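Local atomic coordinates of secreted protein (PDB entry 5LXZ), a protein that probably acts as a secreted copper-radical oxidase of the galactose oxidase-like AA5 family, with a copper site shared by its Kelch propeller and Early set domain. Residues T187-D191 against Y318-D322; V239-E244 against K284-Y288; R539-P543 against V579-W583. The protein carries 1 engineered substitution. One frame throughout, in Å; residues are numbered along the deposited sequence. Where two conformers were deposited one is given.

Contact 1: T187-D191 against Y318-D322; sequences TGTED and YGPDD. With EDO (1,2-ethanediol), chain Q.
Two loops meet here, extended at Thr-189 and Glu-190 but turned at Gly-188 and Asp-321, their closest CA atoms being Glu-190 and Pro-320, 4.5 Å apart. Thr-189 (phi/psi -142/167) and Glu-190 (-61/144) both aim their CA-to-CB bonds at 318-322. A single direct hydrogen bond joins the two segments, from Glu-190 N to Gly-319 O (3.0 Å, 158°). Gly-319 adopts 75/180, where a CB would run into Pro-320 CD. The Glu-190 side chain is t at chi1 and chi2 with chi3 near -55°; it leaves CB 3.6 Å from Pro-320 N and OE1 4.0 Å from Pro-320 CD. Segment 187-191 comes from the GlxA beta barrel domain, where it runs into strand 191-195. Its partner belongs to the loop joining the second and third strands of a Kelch propeller blade, making this an interdomain seam. Gln-211 reinforces it, bonding both Gly-319 N and Glu-190 OE1. Thr-189, in the p rotamer, sets CB 3.4 Å from Gly-319 O and OG1 3.7 Å from Asp-321 CB. Its hydroxyl meets water 2 (2.8 Å from OG1), which accepts from Asp-321 N (2.9 Å), and water 3 (2.7 Å from OG1), which donates to OD2 of Asp-321 (3.1 Å), also p. Water 1 links Gly-188 O (2.8 Å) to Tyr-318 N (2.9 Å). Ethanediol, probably from the crystallisation liquor, donates from O2 to Glu-190 OE2 over a very short 2.4 Å.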
# COMPACT_ATOMS: atom_id res chain seq x y z
N THR A 187 -14.75 7.20 -16.61
CA THR A 187 -14.80 7.74 -15.26
C THR A 187 -13.66 7.15 -14.46
O THR A 187 -13.13 6.08 -14.79
CB THR A 187 -16.13 7.45 -14.55
OG1 THR A 187 -16.20 6.08 -14.20
CG2 THR A 187 -17.31 7.83 -15.44
N GLY A 188 -13.30 7.84 -13.37
CA GLY A 188 -12.20 7.36 -12.54
C GLY A 188 -12.54 7.11 -11.09
O GLY A 188 -11.70 6.64 -10.36
N THR A 189 -13.77 7.40 -10.68
CA THR A 189 -14.17 7.20 -9.29
C THR A 189 -15.60 6.70 -9.27
O THR A 189 -16.31 6.78 -10.28
CB THR A 189 -14.08 8.50 -8.46
OG1 THR A 189 -14.93 9.53 -9.02
CG2 THR A 189 -12.64 8.98 -8.40
N GLU A 190 -16.03 6.22 -8.12
CA GLU A 190 -17.40 5.79 -7.94
C GLU A 190 -18.38 6.93 -8.18
O GLU A 190 -18.15 8.07 -7.76
CB GLU A 190 -17.58 5.32 -6.51
CG GLU A 190 -18.97 4.83 -6.14
CD GLU A 190 -19.09 4.53 -4.67
OE1 GLU A 190 -18.27 3.72 -4.20
OE2 GLU A 190 -20.04 5.06 -4.02
N ASP A 191 -19.53 6.62 -8.77
CA ASP A 191 -20.64 7.54 -8.82
C ASP A 191 -21.95 6.77 -8.66
O ASP A 191 -21.97 5.56 -8.75
CB ASP A 191 -20.62 8.41 -10.09
CG ASP A 191 -21.35 9.74 -9.94
OD1 ASP A 191 -21.86 10.08 -8.81
OD2 ASP A 191 -21.41 10.46 -10.96
N TYR A 318 -10.69 3.83 -5.89
CA TYR A 318 -12.05 3.37 -5.62
C TYR A 318 -12.80 4.28 -4.67
O TYR A 318 -12.20 5.07 -3.93
CB TYR A 318 -12.13 1.91 -5.18
CG TYR A 318 -11.62 0.95 -6.22
CD1 TYR A 318 -12.43 0.57 -7.27
CD2 TYR A 318 -10.33 0.43 -6.16
CE1 TYR A 318 -11.98 -0.29 -8.25
CE2 TYR A 318 -9.88 -0.46 -7.12
CZ TYR A 318 -10.71 -0.78 -8.19
OH TYR A 318 -10.27 -1.65 -9.19
N GLY A 319 -14.10 4.16 -4.68
CA GLY A 319 -14.96 5.06 -3.96
C GLY A 319 -15.10 6.39 -4.62
O GLY A 319 -14.47 6.69 -5.65
N PRO A 320 -15.87 7.25 -4.01
CA PRO A 320 -16.16 8.56 -4.62
C PRO A 320 -14.99 9.52 -4.54
O PRO A 320 -14.06 9.32 -3.72
CB PRO A 320 -17.31 9.07 -3.80
CG PRO A 320 -17.19 8.40 -2.52
CD PRO A 320 -16.59 7.05 -2.75
N ASP A 321 -15.06 10.59 -5.32
CA ASP A 321 -13.99 11.58 -5.32
C ASP A 321 -14.12 12.63 -4.24
O ASP A 321 -13.26 13.51 -4.16
CB ASP A 321 -13.85 12.24 -6.69
CG ASP A 321 -15.05 13.02 -7.08
OD1 ASP A 321 -16.00 13.24 -6.29
OD2 ASP A 321 -15.08 13.35 -8.30
N ASP A 322 -15.11 12.54 -3.40
CA ASP A 322 -15.44 13.63 -2.47
C ASP A 322 -15.70 13.18 -1.04
O ASP A 322 -16.25 13.92 -0.23
CB ASP A 322 -16.64 14.41 -3.02
CG ASP A 322 -17.93 13.62 -3.04
OD1 ASP A 322 -17.99 12.38 -2.84
OD2 ASP A 322 -18.97 14.27 -3.29
C1 EDO Q . -20.67 7.09 -0.33
O1 EDO Q . -20.08 8.32 0.07
C2 EDO Q . -19.73 6.49 -1.35
O2 EDO Q . -19.87 5.10 -1.58
O HOH W 1 -10.61 5.98 -7.85
O HOH W 2 -17.04 10.44 -7.39
O HOH W 3 -14.07 11.52 -10.60

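Contact 2: V239-E244 against K284-Y288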
# COMPACT_ATOMS: atom_id res chain seq x y z
N VAL A 239 -6.63 -17.21 11.50
CA VAL A 239 -7.27 -16.57 12.63
C VAL A 239 -8.69 -16.23 12.26
O VAL A 239 -9.14 -16.54 11.16
CB VAL A 239 -6.44 -15.33 13.12
CG1 VAL A 239 -5.07 -15.79 13.60
CG2 VAL A 239 -6.39 -14.19 12.10
N ASP A 240 -9.41 -15.53 13.13
CA ASP A 240 -10.81 -15.22 12.76
C ASP A 240 -10.85 -14.39 11.49
O ASP A 240 -10.03 -13.46 11.35
CB ASP A 240 -11.53 -14.42 13.84
CG ASP A 240 -11.94 -15.24 15.03
OD1 ASP A 240 -11.50 -16.42 15.18
OD2 ASP A 240 -12.63 -14.62 15.87
N PRO A 241 -11.81 -14.68 10.60
CA PRO A 241 -12.01 -13.79 9.47
C PRO A 241 -12.57 -12.43 9.91
O PRO A 241 -13.20 -12.32 10.96
CB PRO A 241 -13.04 -14.52 8.64
CG PRO A 241 -13.88 -15.29 9.64
CD PRO A 241 -12.84 -15.76 10.62
N MET A 242 -12.30 -11.41 9.11
CA MET A 242 -12.95 -10.13 9.30
C MET A 242 -14.47 -10.25 9.13
O MET A 242 -14.97 -11.17 8.48
CB MET A 242 -12.43 -9.10 8.29
CG MET A 242 -10.99 -8.79 8.51
SD MET A 242 -10.35 -7.57 7.34
CE MET A 242 -10.58 -8.43 5.80
N HIS A 243 -15.19 -9.31 9.71
CA HIS A 243 -16.63 -9.20 9.43
C HIS A 243 -16.90 -8.82 7.99
O HIS A 243 -17.80 -9.35 7.35
CB HIS A 243 -17.26 -8.21 10.38
CG HIS A 243 -17.17 -8.63 11.81
ND1 HIS A 243 -18.10 -9.46 12.39
CD2 HIS A 243 -16.26 -8.37 12.76
CE1 HIS A 243 -17.76 -9.68 13.65
NE2 HIS A 243 -16.65 -9.02 13.90
N GLU A 244 -16.12 -7.85 7.48
CA GLU A 244 -16.25 -7.39 6.12
C GLU A 244 -15.28 -8.08 5.18
O GLU A 244 -14.13 -8.29 5.51
CB GLU A 244 -15.98 -5.89 6.04
CG GLU A 244 -16.93 -5.04 6.85
CD GLU A 244 -18.34 -5.00 6.27
OE1 GLU A 244 -18.48 -4.98 5.02
OE2 GLU A 244 -19.32 -4.95 7.07
N LYS A 284 -7.35 -12.78 18.99
CA LYS A 284 -7.36 -13.26 17.60
C LYS A 284 -8.74 -13.09 16.97
O LYS A 284 -9.13 -13.87 16.11
CB LYS A 284 -6.79 -14.68 17.45
CG LYS A 284 -5.34 -14.79 17.90
CD LYS A 284 -4.89 -16.24 17.87
CE LYS A 284 -3.40 -16.44 18.22
NZ LYS A 284 -2.86 -15.57 19.28
N ALA A 285 -9.41 -12.01 17.36
CA ALA A 285 -10.75 -11.72 16.90
C ALA A 285 -10.93 -10.29 16.49
O ALA A 285 -10.14 -9.42 16.89
CB ALA A 285 -11.76 -12.07 18.00
N TRP A 286 -11.94 -10.06 15.66
CA TRP A 286 -12.27 -8.74 15.10
C TRP A 286 -13.57 -8.15 15.69
O TRP A 286 -14.53 -8.88 15.92
CB TRP A 286 -12.46 -8.83 13.61
CG TRP A 286 -11.29 -9.31 12.84
CD1 TRP A 286 -10.96 -10.63 12.54
CD2 TRP A 286 -10.29 -8.50 12.21
NE1 TRP A 286 -9.81 -10.66 11.78
CE2 TRP A 286 -9.38 -9.38 11.57
CE3 TRP A 286 -10.07 -7.12 12.14
CZ2 TRP A 286 -8.27 -8.91 10.89
CZ3 TRP A 286 -9.00 -6.66 11.42
CH2 TRP A 286 -8.13 -7.55 10.79
N THR A 287 -13.59 -6.84 15.87
CA THR A 287 -14.73 -6.11 16.42
C THR A 287 -14.94 -4.88 15.55
O THR A 287 -13.97 -4.14 15.34
CB THR A 287 -14.46 -5.67 17.87
OG1 THR A 287 -13.97 -6.77 18.64
CG2 THR A 287 -15.73 -5.08 18.52
N TYR A 288 -16.15 -4.60 15.13
CA TYR A 288 -16.44 -3.35 14.45
C TYR A 288 -16.18 -2.15 15.33
O TYR A 288 -16.41 -2.18 16.54
CB TYR A 288 -17.87 -3.25 13.99
CG TYR A 288 -18.26 -4.01 12.79
CD1 TYR A 288 -17.88 -3.60 11.53
CD2 TYR A 288 -19.05 -5.13 12.89
CE1 TYR A 288 -18.24 -4.29 10.41
CE2 TYR A 288 -19.50 -5.80 11.75
CZ TYR A 288 -19.10 -5.37 10.51
OH TYR A 288 -19.50 -6.06 9.39
O HOH W 4 -13.74 -12.23 15.06
O HOH W 5 -8.87 -16.34 15.71
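The edge strand of a Kelch blade, 285-288, is flanked by the loop 239-244, which leaves the preceding blade after strand 235-238 and runs within 14° of its direction. The two are not zipped into a sheet: the main chains share one weak bond, Asp-240 N to Lys-284 O (3.4 Å), and side chains and water supply the rest. Water 5 supplements that bond, lying 2.5 Å from Lys-284 O and 2.7 Å from Asp-240 OD1 and accepting weakly from Asp-240 N (2.8 Å). Trp-286 N, turned toward the loop, donates a hydrogen bond to water 4 (2.9 Å), which in turn donates to Asp-240 OD2 (2.8 Å). The indole NE1 of Trp-286 bonds Asp-240 O (2.8 Å), while Trp-286 O accepts from NE2 of His-243 (2.9 Å). At the far end Tyr-288 OH donates to Glu-244 OE2 (2.6 Å), and the His-243 and Tyr-288 rings form an offset stack, centroids 4.8 Å apart. Met-242 lies over the face of the Trp-286 six-membered ring, with CG 3.6 Å and SD 4.3 Å from its centroid: a CH-pi and a Met-aromatic contact. Glu-277, on the neighbouring strand, takes the amides of His-243 and Glu-244. Since His-243 donates through NE2, that nitrogen must carry a proton; NE1 and O of Trp-286 are met by the loop and N by water 4, with no backbone ladder to 239-244.

Contact 3: R539-P543 against V579-W583; sequences RLIRP and VQSGW. With EDO (1,2-ethanediol), chain K.
In the Early set domain that follows the Kelch propeller, strands 535-541 and 582-590 are antiparallel neighbours in the sheet, and this buried contact lies where the first ends and the second begins. Residues 539-541 are extended and 582-583 begin strand 582-590 after the loop 579-581; Ile-541 pairs with Met-585 further along the sheet. Across the two segments CA atoms stay well apart, the nearest being Arg-542 and Trp-583 at 6.8 Å, so a long side chain fills the gap. Arg-542 is stretched, t at chi1, chi2 and chi3 with chi4 near 86°, and its guanidinium grips one carbonyl: NH1 and NH2 donate to Ser-581 O at 3.2 and 3.1 Å. Gln-580 CB lies over one face of the guanidinium. Gly-582, at phi/psi 141/-171, passes beside it, with CA 3.8 Å from Arg-542 NH1; a CB there would clash with NH1 at 2.7 Å and crowd the preceding carbonyl. Ser-581 points its CA-to-CB bond away, and its OG bonds Pro-604 O at the C-terminus. Leu-540, with chi1 off-well at -147° and chi2 p, brings CD2 to 4.4 Å from Val-579 CG1. Arg-539 takes no part across the segments; it salt-bridges Asp-416 through NE and holds ethanediol, probably from the crystallisation liquor, with NH1 and NH2 each 3.0 Å from its O1. Pro-543 CD rests 3.2 Å from Trp-583 O.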
# COMPACT_ATOMS: atom_id res chain seq x y z
N ARG A 539 19.68 4.00 15.05
CA ARG A 539 18.32 4.01 14.54
C ARG A 539 17.68 2.65 14.73
O ARG A 539 18.28 1.61 14.41
CB ARG A 539 18.34 4.38 13.05
CG ARG A 539 18.83 5.76 12.71
CD ARG A 539 17.87 6.81 13.24
NE ARG A 539 18.32 8.18 12.98
CZ ARG A 539 18.98 8.94 13.86
NH1 ARG A 539 19.36 8.49 15.03
NH2 ARG A 539 19.32 10.18 13.50
N LEU A 540 16.45 2.68 15.23
CA LEU A 540 15.61 1.51 15.32
C LEU A 540 14.60 1.60 14.18
O LEU A 540 13.82 2.53 14.15
CB LEU A 540 14.93 1.55 16.65
CG LEU A 540 14.61 0.33 17.37
CD1 LEU A 540 15.79 -0.63 17.55
CD2 LEU A 540 13.94 0.66 18.71
N ILE A 541 14.70 0.70 13.21
CA ILE A 541 13.91 0.80 11.98
C ILE A 541 12.96 -0.37 11.92
O ILE A 541 13.38 -1.54 11.93
CB ILE A 541 14.79 0.86 10.74
CG1 ILE A 541 15.83 1.96 10.93
CG2 ILE A 541 13.90 1.07 9.52
CD1 ILE A 541 16.63 2.30 9.71
N ARG A 542 11.68 -0.07 11.83
CA ARG A 542 10.68 -1.10 11.76
C ARG A 542 10.72 -1.70 10.35
O ARG A 542 10.77 -0.97 9.39
CB ARG A 542 9.31 -0.54 12.09
CG ARG A 542 8.28 -1.61 12.42
CD ARG A 542 7.00 -1.01 12.98
NE ARG A 542 6.00 -2.03 13.37
CZ ARG A 542 5.94 -2.66 14.55
NH1 ARG A 542 6.79 -2.41 15.56
NH2 ARG A 542 4.95 -3.48 14.76
N PRO A 543 10.71 -3.03 10.20
CA PRO A 543 10.76 -3.65 8.89
C PRO A 543 9.57 -3.27 8.05
O PRO A 543 8.48 -3.09 8.58
CB PRO A 543 10.75 -5.15 9.17
CG PRO A 543 10.51 -5.28 10.58
CD PRO A 543 10.80 -4.02 11.27
N VAL A 579 7.22 4.15 19.42
CA VAL A 579 7.92 2.89 19.34
C VAL A 579 6.86 1.81 19.52
O VAL A 579 6.62 1.34 20.62
CB VAL A 579 9.02 2.75 20.40
CG1 VAL A 579 9.83 1.53 20.09
CG2 VAL A 579 9.91 3.99 20.43
N GLN A 580 6.16 1.48 18.44
CA GLN A 580 5.14 0.41 18.47
C GLN A 580 5.84 -0.88 18.94
O GLN A 580 6.98 -1.15 18.54
CB GLN A 580 4.52 0.27 17.07
CG GLN A 580 3.79 1.54 16.64
CD GLN A 580 3.50 1.61 15.14
OE1 GLN A 580 4.35 1.31 14.30
NE2 GLN A 580 2.27 1.99 14.79
N SER A 581 5.12 -1.70 19.70
CA SER A 581 5.69 -2.98 20.09
C SER A 581 5.90 -3.86 18.85
O SER A 581 5.15 -3.82 17.87
CB SER A 581 4.74 -3.66 21.01
OG SER A 581 4.56 -2.89 22.17
N GLY A 582 6.96 -4.63 18.88
CA GLY A 582 7.36 -5.44 17.77
C GLY A 582 8.84 -5.46 17.58
O GLY A 582 9.59 -5.01 18.45
N TRP A 583 9.25 -6.03 16.47
CA TRP A 583 10.65 -6.22 16.17
C TRP A 583 11.14 -5.12 15.25
O TRP A 583 10.45 -4.70 14.33
CB TRP A 583 10.84 -7.57 15.51
CG TRP A 583 10.73 -8.72 16.42
CD1 TRP A 583 9.57 -9.31 16.86
CD2 TRP A 583 11.80 -9.41 17.04
NE1 TRP A 583 9.88 -10.38 17.66
CE2 TRP A 583 11.24 -10.46 17.80
CE3 TRP A 583 13.18 -9.27 16.99
CZ2 TRP A 583 12.01 -11.36 18.51
CZ3 TRP A 583 13.95 -10.14 17.71
CH2 TRP A 583 13.37 -11.19 18.45
C1 EDO K . 20.22 10.81 17.65
O1 EDO K . 20.29 11.04 16.25
C2 EDO K . 21.22 9.75 18.16
O2 EDO K . 21.01 8.42 17.61

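In the fold
The three contacts lie in separate parts of the chain and do not touch. Contact 2 is nested along the sequence within the loop closed by contact 1, their centres 27 Å apart and nearest atoms about 13 Å; contact 3 follows both in series. Contacts 1 and 3 sit on opposite sides of the chain's centre, centres 36 Å apart, the one joining barrel to propeller, the other lying within the Early set domain. Contacts 2 and 3 have centres 25 Å apart. No contact residue is a copper ligand. Along the chain only, Tyr-248 comes four residues after 239-244 and His-548 five after 539-543; Tyr-460 and His-461 complete their site. Asp-53 and Glu-101 bind a second copper.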